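Local coordinates for protein UDP-N-acetylmuramate--L-alanine ligase (Thermotoga maritima, PDB 1J6U) that catalyses the ATP-dependent joining of L-alanine to UDP-N-acetylmuramate, a step of peptidoglycan biosynthesis in the cytoplasm, at residues A[16-21]-A[83-88]; A[208-213]-A[229-234]; A[346-351]-A[432-437]. One frame throughout, in Å; residues are numbered along the deposited sequence.

Contact 1: residues A[16-21]-A[83-88]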
ATOM      1  N   HIS A  16      19.978 -14.687  -4.320  1.00 45.97           N
ATOM      2  CA  HIS A  16      19.250 -14.609  -5.584  1.00 44.36           C
ATOM      3  C   HIS A  16      17.744 -14.484  -5.259  1.00 42.00           C
ATOM      4  O   HIS A  16      17.155 -15.372  -4.632  1.00 32.78           O
ATOM      5  CB  HIS A  16      19.541 -15.887  -6.380  1.00 46.14           C
ATOM      6  CG  HIS A  16      18.873 -15.953  -7.712  1.00 51.36           C
ATOM      7  ND1 HIS A  16      19.498 -16.470  -8.823  1.00 56.10           N
ATOM      8  CD2 HIS A  16      17.645 -15.562  -8.118  1.00 54.54           C
ATOM      9  CE1 HIS A  16      18.686 -16.391  -9.862  1.00 54.58           C
ATOM     10  NE2 HIS A  16      17.554 -15.842  -9.460  1.00 66.75           N
ATOM     11  N   PHE A  17      17.152 -13.365  -5.680  1.00 36.03           N
ATOM     12  CA  PHE A  17      15.735 -13.081  -5.453  1.00 36.97           C
ATOM     13  C   PHE A  17      14.931 -13.281  -6.723  1.00 35.10           C
ATOM     14  O   PHE A  17      15.057 -12.509  -7.696  1.00 40.43           O
ATOM     15  CB  PHE A  17      15.510 -11.611  -4.993  1.00 50.45           C
ATOM     16  CG  PHE A  17      16.045 -11.293  -3.615  1.00 41.46           C
ATOM     17  CD1 PHE A  17      17.408 -11.017  -3.427  1.00 36.64           C
ATOM     18  CD2 PHE A  17      15.192 -11.306  -2.504  1.00 34.78           C
ATOM     19  CE1 PHE A  17      17.908 -10.771  -2.178  1.00 38.37           C
ATOM     20  CE2 PHE A  17      15.679 -11.057  -1.249  1.00 36.99           C
ATOM     21  CZ  PHE A  17      17.044 -10.793  -1.085  1.00 36.02           C
ATOM     22  N   VAL A  18      14.074 -14.286  -6.706  1.00 31.78           N
ATOM     23  CA  VAL A  18      13.249 -14.562  -7.864  1.00 33.78           C
ATOM     24  C   VAL A  18      11.965 -13.798  -7.617  1.00 36.55           C
ATOM     25  O   VAL A  18      11.143 -14.190  -6.763  1.00 40.21           O
ATOM     26  CB  VAL A  18      12.987 -16.077  -7.992  1.00 43.39           C
ATOM     27  CG1 VAL A  18      12.237 -16.393  -9.304  1.00 35.37           C
ATOM     28  CG2 VAL A  18      14.310 -16.798  -7.945  1.00 34.29           C
ATOM     29  N   GLY A  19      11.815 -12.704  -8.369  1.00 31.41           N
ATOM     30  CA  GLY A  19      10.668 -11.826  -8.223  1.00 31.40           C
ATOM     31  C   GLY A  19      11.089 -10.561  -7.454  1.00 38.78           C
ATOM     32  O   GLY A  19      10.276  -9.913  -6.794  1.00 38.96           O
ATOM     33  N   ILE A  20      12.376 -10.226  -7.538  1.00 30.52           N
ATOM     34  CA  ILE A  20      12.947  -9.068  -6.879  1.00 41.66           C
ATOM     35  C   ILE A  20      12.292  -7.746  -7.303  1.00 46.78           C
ATOM     36  O   ILE A  20      12.527  -6.706  -6.693  1.00 45.19           O
ATOM     37  CB  ILE A  20      14.425  -8.976  -7.215  1.00 42.41           C
ATOM     38  CG1 ILE A  20      15.152  -8.077  -6.225  1.00 32.47           C
ATOM     39  CG2 ILE A  20      14.584  -8.398  -8.613  1.00 35.42           C
ATOM     40  CD1 ILE A  20      16.619  -8.365  -6.174  1.00 37.05           C
ATOM     41  N   GLY A  21      11.474  -7.782  -8.345  1.00 42.59           N
ATOM     42  CA  GLY A  21      10.860  -6.555  -8.830  1.00 35.27           C
ATOM     43  C   GLY A  21       9.592  -6.166  -8.105  1.00 40.93           C
ATOM     44  O   GLY A  21       9.052  -5.088  -8.354  1.00 43.35           O
ATOM     45  N   ASP A  83       7.000 -23.736  -9.511  1.00 45.40           N
ATOM     46  CA  ASP A  83       8.045 -24.769  -9.511  1.00 40.83           C
ATOM     47  C   ASP A  83       8.687 -25.034 -10.847  1.00 45.22           C
ATOM     48  O   ASP A  83       9.750 -25.639 -10.900  1.00 44.92           O
ATOM     49  CB  ASP A  83       7.534 -26.097  -8.964  1.00 54.34           C
ATOM     50  CG  ASP A  83       7.390 -26.093  -7.442  1.00 70.05           C
ATOM     51  OD1 ASP A  83       8.294 -25.555  -6.745  1.00 58.01           O
ATOM     52  OD2 ASP A  83       6.371 -26.647  -6.953  1.00 68.57           O
ATOM     53  N   ASP A  84       8.051 -24.602 -11.929  1.00 40.99           N
ATOM     54  CA  ASP A  84       8.650 -24.781 -13.233  1.00 41.24           C
ATOM     55  C   ASP A  84       9.436 -23.524 -13.627  1.00 47.03           C
ATOM     56  O   ASP A  84       9.897 -23.368 -14.770  1.00 46.83           O
ATOM     57  CB  ASP A  84       7.585 -25.148 -14.278  1.00 50.80           C
ATOM     58  CG  ASP A  84       6.461 -24.141 -14.366  1.00 55.00           C
ATOM     59  OD1 ASP A  84       5.420 -24.493 -14.959  1.00 64.68           O
ATOM     60  OD2 ASP A  84       6.614 -23.006 -13.866  1.00 71.86           O
ATOM     61  N   ASN A  85       9.609 -22.612 -12.678  1.00 39.44           N
ATOM     62  CA  ASN A  85      10.390 -21.440 -13.000  1.00 39.31           C
ATOM     63  C   ASN A  85      11.810 -21.967 -13.274  1.00 35.34           C
ATOM     64  O   ASN A  85      12.389 -22.665 -12.462  1.00 34.86           O
ATOM     65  CB  ASN A  85      10.377 -20.454 -11.827  1.00 37.34           C
ATOM     66  CG  ASN A  85      11.176 -19.186 -12.114  1.00 36.53           C
ATOM     67  OD1 ASN A  85      12.371 -19.237 -12.389  1.00 50.04           O
ATOM     68  ND2 ASN A  85      10.515 -18.042 -12.040  1.00 51.73           N
ATOM     69  N   PRO A  86      12.373 -21.660 -14.443  1.00 37.72           N
ATOM     70  CA  PRO A  86      13.723 -22.171 -14.688  1.00 40.50           C
ATOM     71  C   PRO A  86      14.747 -21.890 -13.588  1.00 47.19           C
ATOM     72  O   PRO A  86      15.638 -22.698 -13.358  1.00 51.76           O
ATOM     73  CB  PRO A  86      14.110 -21.533 -16.041  1.00 36.27           C
ATOM     74  CG  PRO A  86      13.221 -20.341 -16.155  1.00 40.12           C
ATOM     75  CD  PRO A  86      11.904 -20.840 -15.568  1.00 35.13           C
ATOM     76  N   GLU A  87      14.625 -20.756 -12.903  1.00 44.51           N
ATOM     77  CA  GLU A  87      15.576 -20.406 -11.865  1.00 35.37           C
ATOM     78  C   GLU A  87      15.400 -21.301 -10.675  1.00 32.84           C
ATOM     79  O   GLU A  87      16.358 -21.687 -10.010  1.00 35.16           O
ATOM     80  CB  GLU A  87      15.407 -18.942 -11.462  1.00 34.32           C
ATOM     81  CG  GLU A  87      15.929 -17.998 -12.559  1.00 48.95           C
ATOM     82  CD  GLU A  87      15.554 -16.527 -12.357  1.00 48.50           C
ATOM     83  OE1 GLU A  87      15.611 -16.060 -11.199  1.00 63.98           O
ATOM     84  OE2 GLU A  87      15.232 -15.834 -13.354  1.00 53.65           O
ATOM     85  N   ILE A  88      14.168 -21.646 -10.397  1.00 29.41           N
ATOM     86  CA  ILE A  88      13.949 -22.500  -9.270  1.00 41.73           C
ATOM     87  C   ILE A  88      14.411 -23.904  -9.634  1.00 40.62           C
ATOM     88  O   ILE A  88      14.958 -24.618  -8.783  1.00 43.61           O
ATOM     89  CB  ILE A  88      12.454 -22.460  -8.824  1.00 36.44           C
ATOM     90  CG1 ILE A  88      12.145 -21.069  -8.273  1.00 43.22           C
ATOM     91  CG2 ILE A  88      12.173 -23.518  -7.720  1.00 36.02           C
ATOM     92  CD1 ILE A  88      13.159 -20.614  -7.195  1.00 39.63           C
TER

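Contact 2: residues A[208-213]-A[229-234]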
ATOM      1  N   ALA A 208      -5.728 -17.465  12.762  1.00 46.99           N
ATOM      2  CA  ALA A 208      -4.476 -16.794  12.427  1.00 47.13           C
ATOM      3  C   ALA A 208      -4.374 -15.479  13.205  1.00 47.57           C
ATOM      4  O   ALA A 208      -3.328 -15.175  13.779  1.00 44.76           O
ATOM      5  CB  ALA A 208      -4.415 -16.527  10.953  1.00 40.28           C
ATOM      6  N   PHE A 209      -5.455 -14.703  13.250  1.00 42.78           N
ATOM      7  CA  PHE A 209      -5.407 -13.446  13.993  1.00 54.23           C
ATOM      8  C   PHE A 209      -5.304 -13.686  15.485  1.00 51.07           C
ATOM      9  O   PHE A 209      -4.500 -13.044  16.181  1.00 49.98           O
ATOM     10  CB  PHE A 209      -6.620 -12.572  13.670  1.00 52.85           C
ATOM     11  CG  PHE A 209      -6.491 -11.867  12.369  1.00 46.64           C
ATOM     12  CD1 PHE A 209      -7.213 -12.288  11.260  1.00 53.61           C
ATOM     13  CD2 PHE A 209      -5.570 -10.842  12.224  1.00 50.17           C
ATOM     14  CE1 PHE A 209      -7.019 -11.703  10.024  1.00 54.03           C
ATOM     15  CE2 PHE A 209      -5.357 -10.243  10.997  1.00 52.05           C
ATOM     16  CZ  PHE A 209      -6.084 -10.674   9.889  1.00 64.72           C
ATOM     17  N   GLU A 210      -6.119 -14.619  15.960  1.00 42.65           N
ATOM     18  CA  GLU A 210      -6.132 -15.010  17.363  1.00 51.30           C
ATOM     19  C   GLU A 210      -4.688 -15.245  17.839  1.00 48.13           C
ATOM     20  O   GLU A 210      -4.204 -14.653  18.822  1.00 54.88           O
ATOM     21  CB  GLU A 210      -6.917 -16.307  17.506  1.00 55.34           C
ATOM     22  CG  GLU A 210      -7.847 -16.330  18.669  1.00 72.12           C
ATOM     23  CD  GLU A 210      -9.216 -15.855  18.278  1.00 81.22           C
ATOM     24  OE1 GLU A 210      -9.702 -16.345  17.234  1.00 83.24           O
ATOM     25  OE2 GLU A 210      -9.799 -15.014  19.009  1.00 88.92           O
ATOM     26  N   LYS A 211      -4.020 -16.104  17.090  1.00 36.70           N
ATOM     27  CA  LYS A 211      -2.646 -16.494  17.303  1.00 39.36           C
ATOM     28  C   LYS A 211      -1.623 -15.367  17.307  1.00 47.81           C
ATOM     29  O   LYS A 211      -0.786 -15.298  18.221  1.00 49.36           O
ATOM     30  CB  LYS A 211      -2.241 -17.534  16.249  1.00 36.45           C
ATOM     31  CG  LYS A 211      -0.777 -17.969  16.376  1.00 48.21           C
ATOM     32  CD  LYS A 211      -0.481 -19.198  15.541  1.00 51.46           C
ATOM     33  CE  LYS A 211       0.773 -19.875  16.043  1.00 68.86           C
ATOM     34  NZ  LYS A 211       0.892 -21.251  15.486  1.00 88.20           N
ATOM     35  N   ILE A 212      -1.656 -14.488  16.303  1.00 45.05           N
ATOM     36  CA  ILE A 212      -0.659 -13.421  16.322  1.00 47.30           C
ATOM     37  C   ILE A 212      -0.972 -12.477  17.476  1.00 47.31           C
ATOM     38  O   ILE A 212      -0.055 -11.966  18.127  1.00 44.65           O
ATOM     39  CB  ILE A 212      -0.567 -12.641  14.988  1.00 47.13           C
ATOM     40  CG1 ILE A 212       0.651 -11.736  15.038  1.00 45.00           C
ATOM     41  CG2 ILE A 212      -1.829 -11.828  14.730  1.00 43.69           C
ATOM     42  CD1 ILE A 212       0.944 -11.104  13.750  1.00 42.43           C
ATOM     43  N   SER A 213      -2.262 -12.259  17.741  1.00 40.85           N
ATOM     44  CA  SER A 213      -2.648 -11.411  18.857  1.00 47.81           C
ATOM     45  C   SER A 213      -1.998 -11.947  20.132  1.00 59.35           C
ATOM     46  O   SER A 213      -1.321 -11.193  20.843  1.00 58.54           O
ATOM     47  CB  SER A 213      -4.145 -11.415  19.037  1.00 44.27           C
ATOM     48  OG  SER A 213      -4.757 -10.816  17.928  1.00 63.92           O
ATOM     49  N   SER A 229     -12.230  -7.131  16.237  1.00 41.23           N
ATOM     50  CA  SER A 229     -12.286  -6.098  17.262  1.00 47.50           C
ATOM     51  C   SER A 229     -11.952  -6.506  18.685  1.00 54.79           C
ATOM     52  O   SER A 229     -11.271  -5.775  19.412  1.00 51.68           O
ATOM     53  CB  SER A 229     -13.653  -5.445  17.254  1.00 44.78           C
ATOM     54  OG  SER A 229     -14.647  -6.428  17.390  1.00 54.83           O
ATOM     55  N   HIS A 230     -12.457  -7.663  19.085  1.00 52.97           N
ATOM     56  CA  HIS A 230     -12.240  -8.164  20.421  1.00 47.82           C
ATOM     57  C   HIS A 230     -10.746  -8.437  20.725  1.00 44.04           C
ATOM     58  O   HIS A 230     -10.330  -8.466  21.877  1.00 52.01           O
ATOM     59  CB  HIS A 230     -13.077  -9.441  20.614  1.00 56.15           C
ATOM     60  CG  HIS A 230     -12.541 -10.622  19.868  1.00 65.97           C
ATOM     61  ND1 HIS A 230     -12.773 -10.823  18.523  1.00 68.37           N
ATOM     62  CD2 HIS A 230     -11.700 -11.610  20.257  1.00 60.52           C
ATOM     63  CE1 HIS A 230     -12.096 -11.882  18.117  1.00 72.25           C
ATOM     64  NE2 HIS A 230     -11.436 -12.377  19.150  1.00 72.03           N
ATOM     65  N   LEU A 231      -9.929  -8.620  19.701  1.00 42.48           N
ATOM     66  CA  LEU A 231      -8.529  -8.897  19.952  1.00 39.13           C
ATOM     67  C   LEU A 231      -7.737  -7.688  20.403  1.00 38.60           C
ATOM     68  O   LEU A 231      -6.616  -7.809  20.891  1.00 45.87           O
ATOM     69  CB  LEU A 231      -7.862  -9.454  18.692  1.00 35.98           C
ATOM     70  CG  LEU A 231      -8.537 -10.674  18.094  1.00 50.19           C
ATOM     71  CD1 LEU A 231      -7.769 -11.082  16.874  1.00 47.57           C
ATOM     72  CD2 LEU A 231      -8.562 -11.814  19.094  1.00 46.73           C
ATOM     73  N   GLY A 232      -8.293  -6.508  20.227  1.00 47.46           N
ATOM     74  CA  GLY A 232      -7.520  -5.336  20.581  1.00 46.79           C
ATOM     75  C   GLY A 232      -7.396  -4.995  22.049  1.00 47.76           C
ATOM     76  O   GLY A 232      -8.347  -5.084  22.817  1.00 49.73           O
ATOM     77  N   ASP A 233      -6.202  -4.598  22.444  1.00 38.72           N
ATOM     78  CA  ASP A 233      -5.990  -4.157  23.796  1.00 35.22           C
ATOM     79  C   ASP A 233      -6.591  -2.757  23.821  1.00 34.74           C
ATOM     80  O   ASP A 233      -7.069  -2.308  24.839  1.00 45.56           O
ATOM     81  CB  ASP A 233      -4.507  -4.178  24.079  1.00 44.12           C
ATOM     82  CG  ASP A 233      -3.953  -5.593  24.079  1.00 50.88           C
ATOM     83  OD1 ASP A 233      -2.905  -5.845  23.433  1.00 58.22           O
ATOM     84  OD2 ASP A 233      -4.586  -6.462  24.735  1.00 73.93           O
ATOM     85  N   VAL A 234      -6.540  -2.062  22.684  1.00 41.12           N
ATOM     86  CA  VAL A 234      -7.175  -0.746  22.512  1.00 35.41           C
ATOM     87  C   VAL A 234      -7.789  -0.731  21.107  1.00 42.44           C
ATOM     88  O   VAL A 234      -7.320  -1.426  20.187  1.00 33.20           O
ATOM     89  CB  VAL A 234      -6.215   0.475  22.658  1.00 39.58           C
ATOM     90  CG1 VAL A 234      -5.553   0.439  23.999  1.00 57.00           C
ATOM     91  CG2 VAL A 234      -5.189   0.491  21.553  1.00 56.50           C
TER

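Contact 3: residues A[346-351]-A[432-437]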
ATOM      1  N   GLU A 346     -14.531  15.678  -1.911  1.00 36.37           N
ATOM      2  CA  GLU A 346     -14.281  16.432  -0.693  1.00 33.27           C
ATOM      3  C   GLU A 346     -13.118  17.384  -0.906  1.00 37.50           C
ATOM      4  O   GLU A 346     -13.151  18.525  -0.435  1.00 40.02           O
ATOM      5  CB  GLU A 346     -13.909  15.508   0.460  1.00 34.09           C
ATOM      6  CG  GLU A 346     -15.077  15.048   1.252  1.00 41.16           C
ATOM      7  CD  GLU A 346     -14.724  13.911   2.195  1.00 49.31           C
ATOM      8  OE1 GLU A 346     -15.640  13.508   2.933  1.00 47.95           O
ATOM      9  OE2 GLU A 346     -13.556  13.422   2.189  1.00 37.54           O
ATOM     10  N   VAL A 347     -12.071  16.898  -1.580  1.00 34.50           N
ATOM     11  CA  VAL A 347     -10.905  17.725  -1.818  1.00 32.20           C
ATOM     12  C   VAL A 347     -11.107  18.747  -2.916  1.00 42.26           C
ATOM     13  O   VAL A 347     -10.680  19.915  -2.779  1.00 37.37           O
ATOM     14  CB  VAL A 347      -9.724  16.910  -2.203  1.00 35.17           C
ATOM     15  CG1 VAL A 347      -8.552  17.851  -2.537  1.00 27.78           C
ATOM     16  CG2 VAL A 347      -9.371  15.974  -1.059  1.00 31.96           C
ATOM     17  N   PHE A 348     -11.754  18.300  -3.995  1.00 32.26           N
ATOM     18  CA  PHE A 348     -12.013  19.147  -5.135  1.00 30.72           C
ATOM     19  C   PHE A 348     -13.483  19.343  -5.316  1.00 41.37           C
ATOM     20  O   PHE A 348     -14.116  18.674  -6.126  1.00 44.08           O
ATOM     21  CB  PHE A 348     -11.437  18.518  -6.360  1.00 33.22           C
ATOM     22  CG  PHE A 348     -10.003  18.225  -6.235  1.00 28.76           C
ATOM     23  CD1 PHE A 348      -9.562  16.912  -6.122  1.00 31.99           C
ATOM     24  CD2 PHE A 348      -9.079  19.252  -6.249  1.00 28.67           C
ATOM     25  CE1 PHE A 348      -8.206  16.628  -6.031  1.00 25.38           C
ATOM     26  CE2 PHE A 348      -7.706  18.986  -6.153  1.00 33.94           C
ATOM     27  CZ  PHE A 348      -7.262  17.689  -6.046  1.00 35.28           C
ATOM     28  N   GLU A 349     -14.013  20.293  -4.563  1.00 46.35           N
ATOM     29  CA  GLU A 349     -15.425  20.596  -4.570  1.00 49.26           C
ATOM     30  C   GLU A 349     -15.993  20.993  -5.918  1.00 50.97           C
ATOM     31  O   GLU A 349     -17.076  20.560  -6.270  1.00 44.65           O
ATOM     32  CB  GLU A 349     -15.707  21.725  -3.582  1.00 55.58           C
ATOM     33  CG  GLU A 349     -17.182  22.083  -3.478  1.00 71.28           C
ATOM     34  CD  GLU A 349     -17.431  23.291  -2.594  1.00 91.38           C
ATOM     35  OE1 GLU A 349     -16.904  23.305  -1.454  1.00 90.91           O
ATOM     36  OE2 GLU A 349     -18.154  24.218  -3.044  1.00 97.84           O
ATOM     37  N   ASN A 350     -15.268  21.813  -6.674  1.00 48.94           N
ATOM     38  CA  ASN A 350     -15.793  22.286  -7.937  1.00 41.98           C
ATOM     39  C   ASN A 350     -15.176  21.819  -9.213  1.00 41.34           C
ATOM     40  O   ASN A 350     -15.802  21.900 -10.252  1.00 38.42           O
ATOM     41  CB  ASN A 350     -15.807  23.794  -7.929  1.00 40.08           C
ATOM     42  CG  ASN A 350     -16.738  24.331  -6.885  1.00 47.72           C
ATOM     43  OD1 ASN A 350     -17.919  23.979  -6.863  1.00 51.75           O
ATOM     44  ND2 ASN A 350     -16.218  25.169  -5.996  1.00 36.80           N
ATOM     45  N   GLU A 351     -13.960  21.322  -9.144  1.00 36.37           N
ATOM     46  CA  GLU A 351     -13.288  20.860 -10.352  1.00 37.57           C
ATOM     47  C   GLU A 351     -14.001  19.696 -11.073  1.00 39.00           C
ATOM     48  O   GLU A 351     -14.871  19.011 -10.516  1.00 41.40           O
ATOM     49  CB  GLU A 351     -11.842  20.440 -10.020  1.00 35.50           C
ATOM     50  CG  GLU A 351     -10.868  21.595  -9.649  1.00 43.98           C
ATOM     51  CD  GLU A 351     -11.131  22.252  -8.260  1.00 49.58           C
ATOM     52  OE1 GLU A 351     -11.940  21.737  -7.451  1.00 35.51           O
ATOM     53  OE2 GLU A 351     -10.512  23.299  -7.983  1.00 46.77           O
ATOM     54  N   ASN A 432      -9.101  23.369 -14.603  1.00 34.89           N
ATOM     55  CA  ASN A 432      -9.936  23.032 -13.446  1.00 35.05           C
ATOM     56  C   ASN A 432     -10.404  21.616 -13.500  1.00 32.07           C
ATOM     57  O   ASN A 432     -11.598  21.338 -13.338  1.00 24.04           O
ATOM     58  CB  ASN A 432     -11.141  23.958 -13.395  1.00 22.38           C
ATOM     59  CG  ASN A 432     -10.721  25.396 -13.347  1.00 30.58           C
ATOM     60  OD1 ASN A 432      -9.741  25.734 -12.674  1.00 35.34           O
ATOM     61  ND2 ASN A 432     -11.429  26.252 -14.070  1.00 24.68           N
ATOM     62  N   THR A 433      -9.457  20.717 -13.719  1.00 23.21           N
ATOM     63  CA  THR A 433      -9.816  19.331 -13.843  1.00 32.78           C
ATOM     64  C   THR A 433      -8.831  18.459 -13.150  1.00 28.38           C
ATOM     65  O   THR A 433      -7.615  18.715 -13.140  1.00 32.99           O
ATOM     66  CB  THR A 433      -9.894  18.895 -15.341  1.00 39.87           C
ATOM     67  OG1 THR A 433     -10.917  19.647 -15.994  1.00 34.76           O
ATOM     68  CG2 THR A 433     -10.256  17.427 -15.461  1.00 30.42           C
ATOM     69  N   VAL A 434      -9.384  17.426 -12.542  1.00 30.32           N
ATOM     70  CA  VAL A 434      -8.580  16.464 -11.851  1.00 29.52           C
ATOM     71  C   VAL A 434      -8.679  15.188 -12.640  1.00 29.89           C
ATOM     72  O   VAL A 434      -9.773  14.672 -12.857  1.00 32.45           O
ATOM     73  CB  VAL A 434      -9.112  16.188 -10.443  1.00 39.97           C
ATOM     74  CG1 VAL A 434      -8.413  14.925  -9.880  1.00 32.54           C
ATOM     75  CG2 VAL A 434      -8.872  17.424  -9.543  1.00 38.54           C
ATOM     76  N   PHE A 435      -7.535  14.686 -13.077  1.00 23.59           N
ATOM     77  CA  PHE A 435      -7.525  13.430 -13.805  1.00 31.75           C
ATOM     78  C   PHE A 435      -7.038  12.355 -12.841  1.00 30.67           C
ATOM     79  O   PHE A 435      -5.877  12.359 -12.389  1.00 27.51           O
ATOM     80  CB  PHE A 435      -6.588  13.497 -15.014  1.00 23.37           C
ATOM     81  CG  PHE A 435      -6.953  14.546 -15.975  1.00 34.38           C
ATOM     82  CD1 PHE A 435      -6.379  15.793 -15.891  1.00 27.40           C
ATOM     83  CD2 PHE A 435      -7.900  14.300 -16.960  1.00 26.95           C
ATOM     84  CE1 PHE A 435      -6.742  16.813 -16.791  1.00 41.92           C
ATOM     85  CE2 PHE A 435      -8.268  15.298 -17.851  1.00 31.47           C
ATOM     86  CZ  PHE A 435      -7.688  16.563 -17.769  1.00 32.46           C
ATOM     87  N   LEU A 436      -7.943  11.451 -12.509  1.00 33.92           N
ATOM     88  CA  LEU A 436      -7.602  10.356 -11.621  1.00 34.10           C
ATOM     89  C   LEU A 436      -7.340   9.094 -12.436  1.00 41.88           C
ATOM     90  O   LEU A 436      -8.276   8.531 -13.024  1.00 37.53           O
ATOM     91  CB  LEU A 436      -8.759  10.039 -10.689  1.00 33.62           C
ATOM     92  CG  LEU A 436      -9.351  11.128  -9.838  1.00 35.48           C
ATOM     93  CD1 LEU A 436     -10.673  10.616  -9.218  1.00 40.14           C
ATOM     94  CD2 LEU A 436      -8.330  11.531  -8.800  1.00 37.73           C
ATOM     95  N   PHE A 437      -6.087   8.655 -12.465  1.00 33.65           N
ATOM     96  CA  PHE A 437      -5.736   7.425 -13.141  1.00 35.38           C
ATOM     97  C   PHE A 437      -5.826   6.305 -12.082  1.00 41.67           C
ATOM     98  O   PHE A 437      -4.932   6.116 -11.253  1.00 32.96           O
ATOM     99  CB  PHE A 437      -4.332   7.517 -13.694  1.00 33.16           C
ATOM    100  CG  PHE A 437      -4.252   8.293 -14.936  1.00 51.99           C
ATOM    101  CD1 PHE A 437      -4.225   9.680 -14.900  1.00 43.41           C
ATOM    102  CD2 PHE A 437      -4.192   7.642 -16.169  1.00 48.04           C
ATOM    103  CE1 PHE A 437      -4.126  10.408 -16.074  1.00 42.30           C
ATOM    104  CE2 PHE A 437      -4.099   8.368 -17.345  1.00 50.19           C
ATOM    105  CZ  PHE A 437      -4.061   9.751 -17.298  1.00 43.79           C
TER

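Contact 1: residues A[16-21]-A[83-88]
H16 gives its NE2 hydrogen to E87 OE1, 2.6 Å from NE2 to OE1, with an N-H...O angle of 154°. The carboxylate oxygen sits at the edge of the imidazole, in the ring plane, but from the glutamate's own side the bond arrives 40° above the carboxylate plane. With CG anti to the backbone N (chi1 -180°), H16 sends its ring out from the strand toward the helix start. V18, two residues on, reaches the same region: its CG2 lies 3.6 Å from E87 OE1 and 4.1 Å from I88 CD1, while CG1 rests 3.6 Å from N85 ND2. All five of these residues are buried. The strand 14-18 is the central one of the five-stranded parallel sheet in the N-terminal domain; a type II turn runs from F17 to I20, and G19 and G21 are consistent with the glycine-rich turn of a Rossmann-type fold. N85 is the N-cap of helix 86-93, its OD1 accepting from E87 N at 2.8 Å in the carbonyl plane. Further out, Y40 OH bonds H16 ND1, so both ring nitrogens are engaged. E87 OE1 also bonds S42 OG, and E87 OE2 meets H64 ND1, S65 N and N68 ND2.

Contact 2: residues A[208-213]-A[229-234]
The imidazole of H230 has E210 OE2 at its edge, in the ring plane, and its own neighbour L231 puts CG over one face, offset toward the rim. NE2 donates to that oxygen over 3.1 Å from H230 NE2 to E210 OE2, nearly straight at 173°. The carboxylate is met on its syn side, and the two planes are turned 30° apart. A bend at chi2 (92°) in E210 folds the carboxylate over to the histidine. L231 reaches the helix with both methyl branches: CD2 lies 3.4 Å from E210 OE2, whereas CD1 packs against F209 CB at 3.7 Å and comes within 3.2 Å of S213 OG. The contact sets the last turns of helix 202-214 against a short 3-10 segment, 229-231, in the connection between strands 218-222 and 234-236, parallel neighbours in the central domain's mixed sheet, 234-236 being the outermost. S213 OG turns back on its own helix and donates to F209 O at 2.8 Å, from above the carbonyl plane; S213 N gives that oxygen a second bond. The ring of F209 leads away from L231 and meets F177 and Y205 edge-to-face. The F209 side chain lies about 5 Å from that of G121, a predicted ATP-binding residue.

Contact 3: residues A[346-351]-A[432-437]
F348 turns one face of its ring to V434 CG2, which stands 3.5 Å from the ring centroid and only 9° off the ring normal, a CH-pi contact squarely over the face. CG1 of V434 is the branch anti to the backbone N, and CG2 alone reaches the ring. The opposite face is covered by V347 CG1, again over the centre, so the phenyl is clamped between two valine methyls. Next to it, E351 can be followed outward. Its CB is 3.4 Å from N432 O and 4.3 Å from V434 CG2; its CG still faces the strand's start, 3.8 Å from N432 O. A bend at chi2 (71°) then turns the carboxylate away from this line, and E351 OE2 forms a salt bridge with R252 and a hydrogen bond with N323. Y325 and I327 of the adjoining strand 324-329 add to the surroundings of F348 and V434. F348 is the first residue to leave helical geometry after helix 334-347, and the chain then turns into strand 352-357, which runs parallel to 433-438. This is a beta-alpha-beta crossover in the C-terminal domain of the Mur ligase, from strand 324-329 through helix 334-347 to strand 352-357, with strand 433-438 between the two in the sheet and the turn after the helix packed on its V434.

From the N terminus, contact 1 closes first, bringing the start of helix 86-93 back to strand 14-18 across 61 intervening residues, within the N-terminal domain. Contact 2 follows in the middle domain and is the most local, closing a short excursion through strand 218-222 between helix 202-214 and the loop ahead of strand 234-236. Contact 3 spans 80 residues of the last domain and joins the end of helix 334-347 to strand 433-438. The three are in series, one for each domain, and none nests in or crosses another. Their centres lie about 35 to 42 Å apart and none touches another; contacts 1 and 3 sit on opposite sides of the chain's centre.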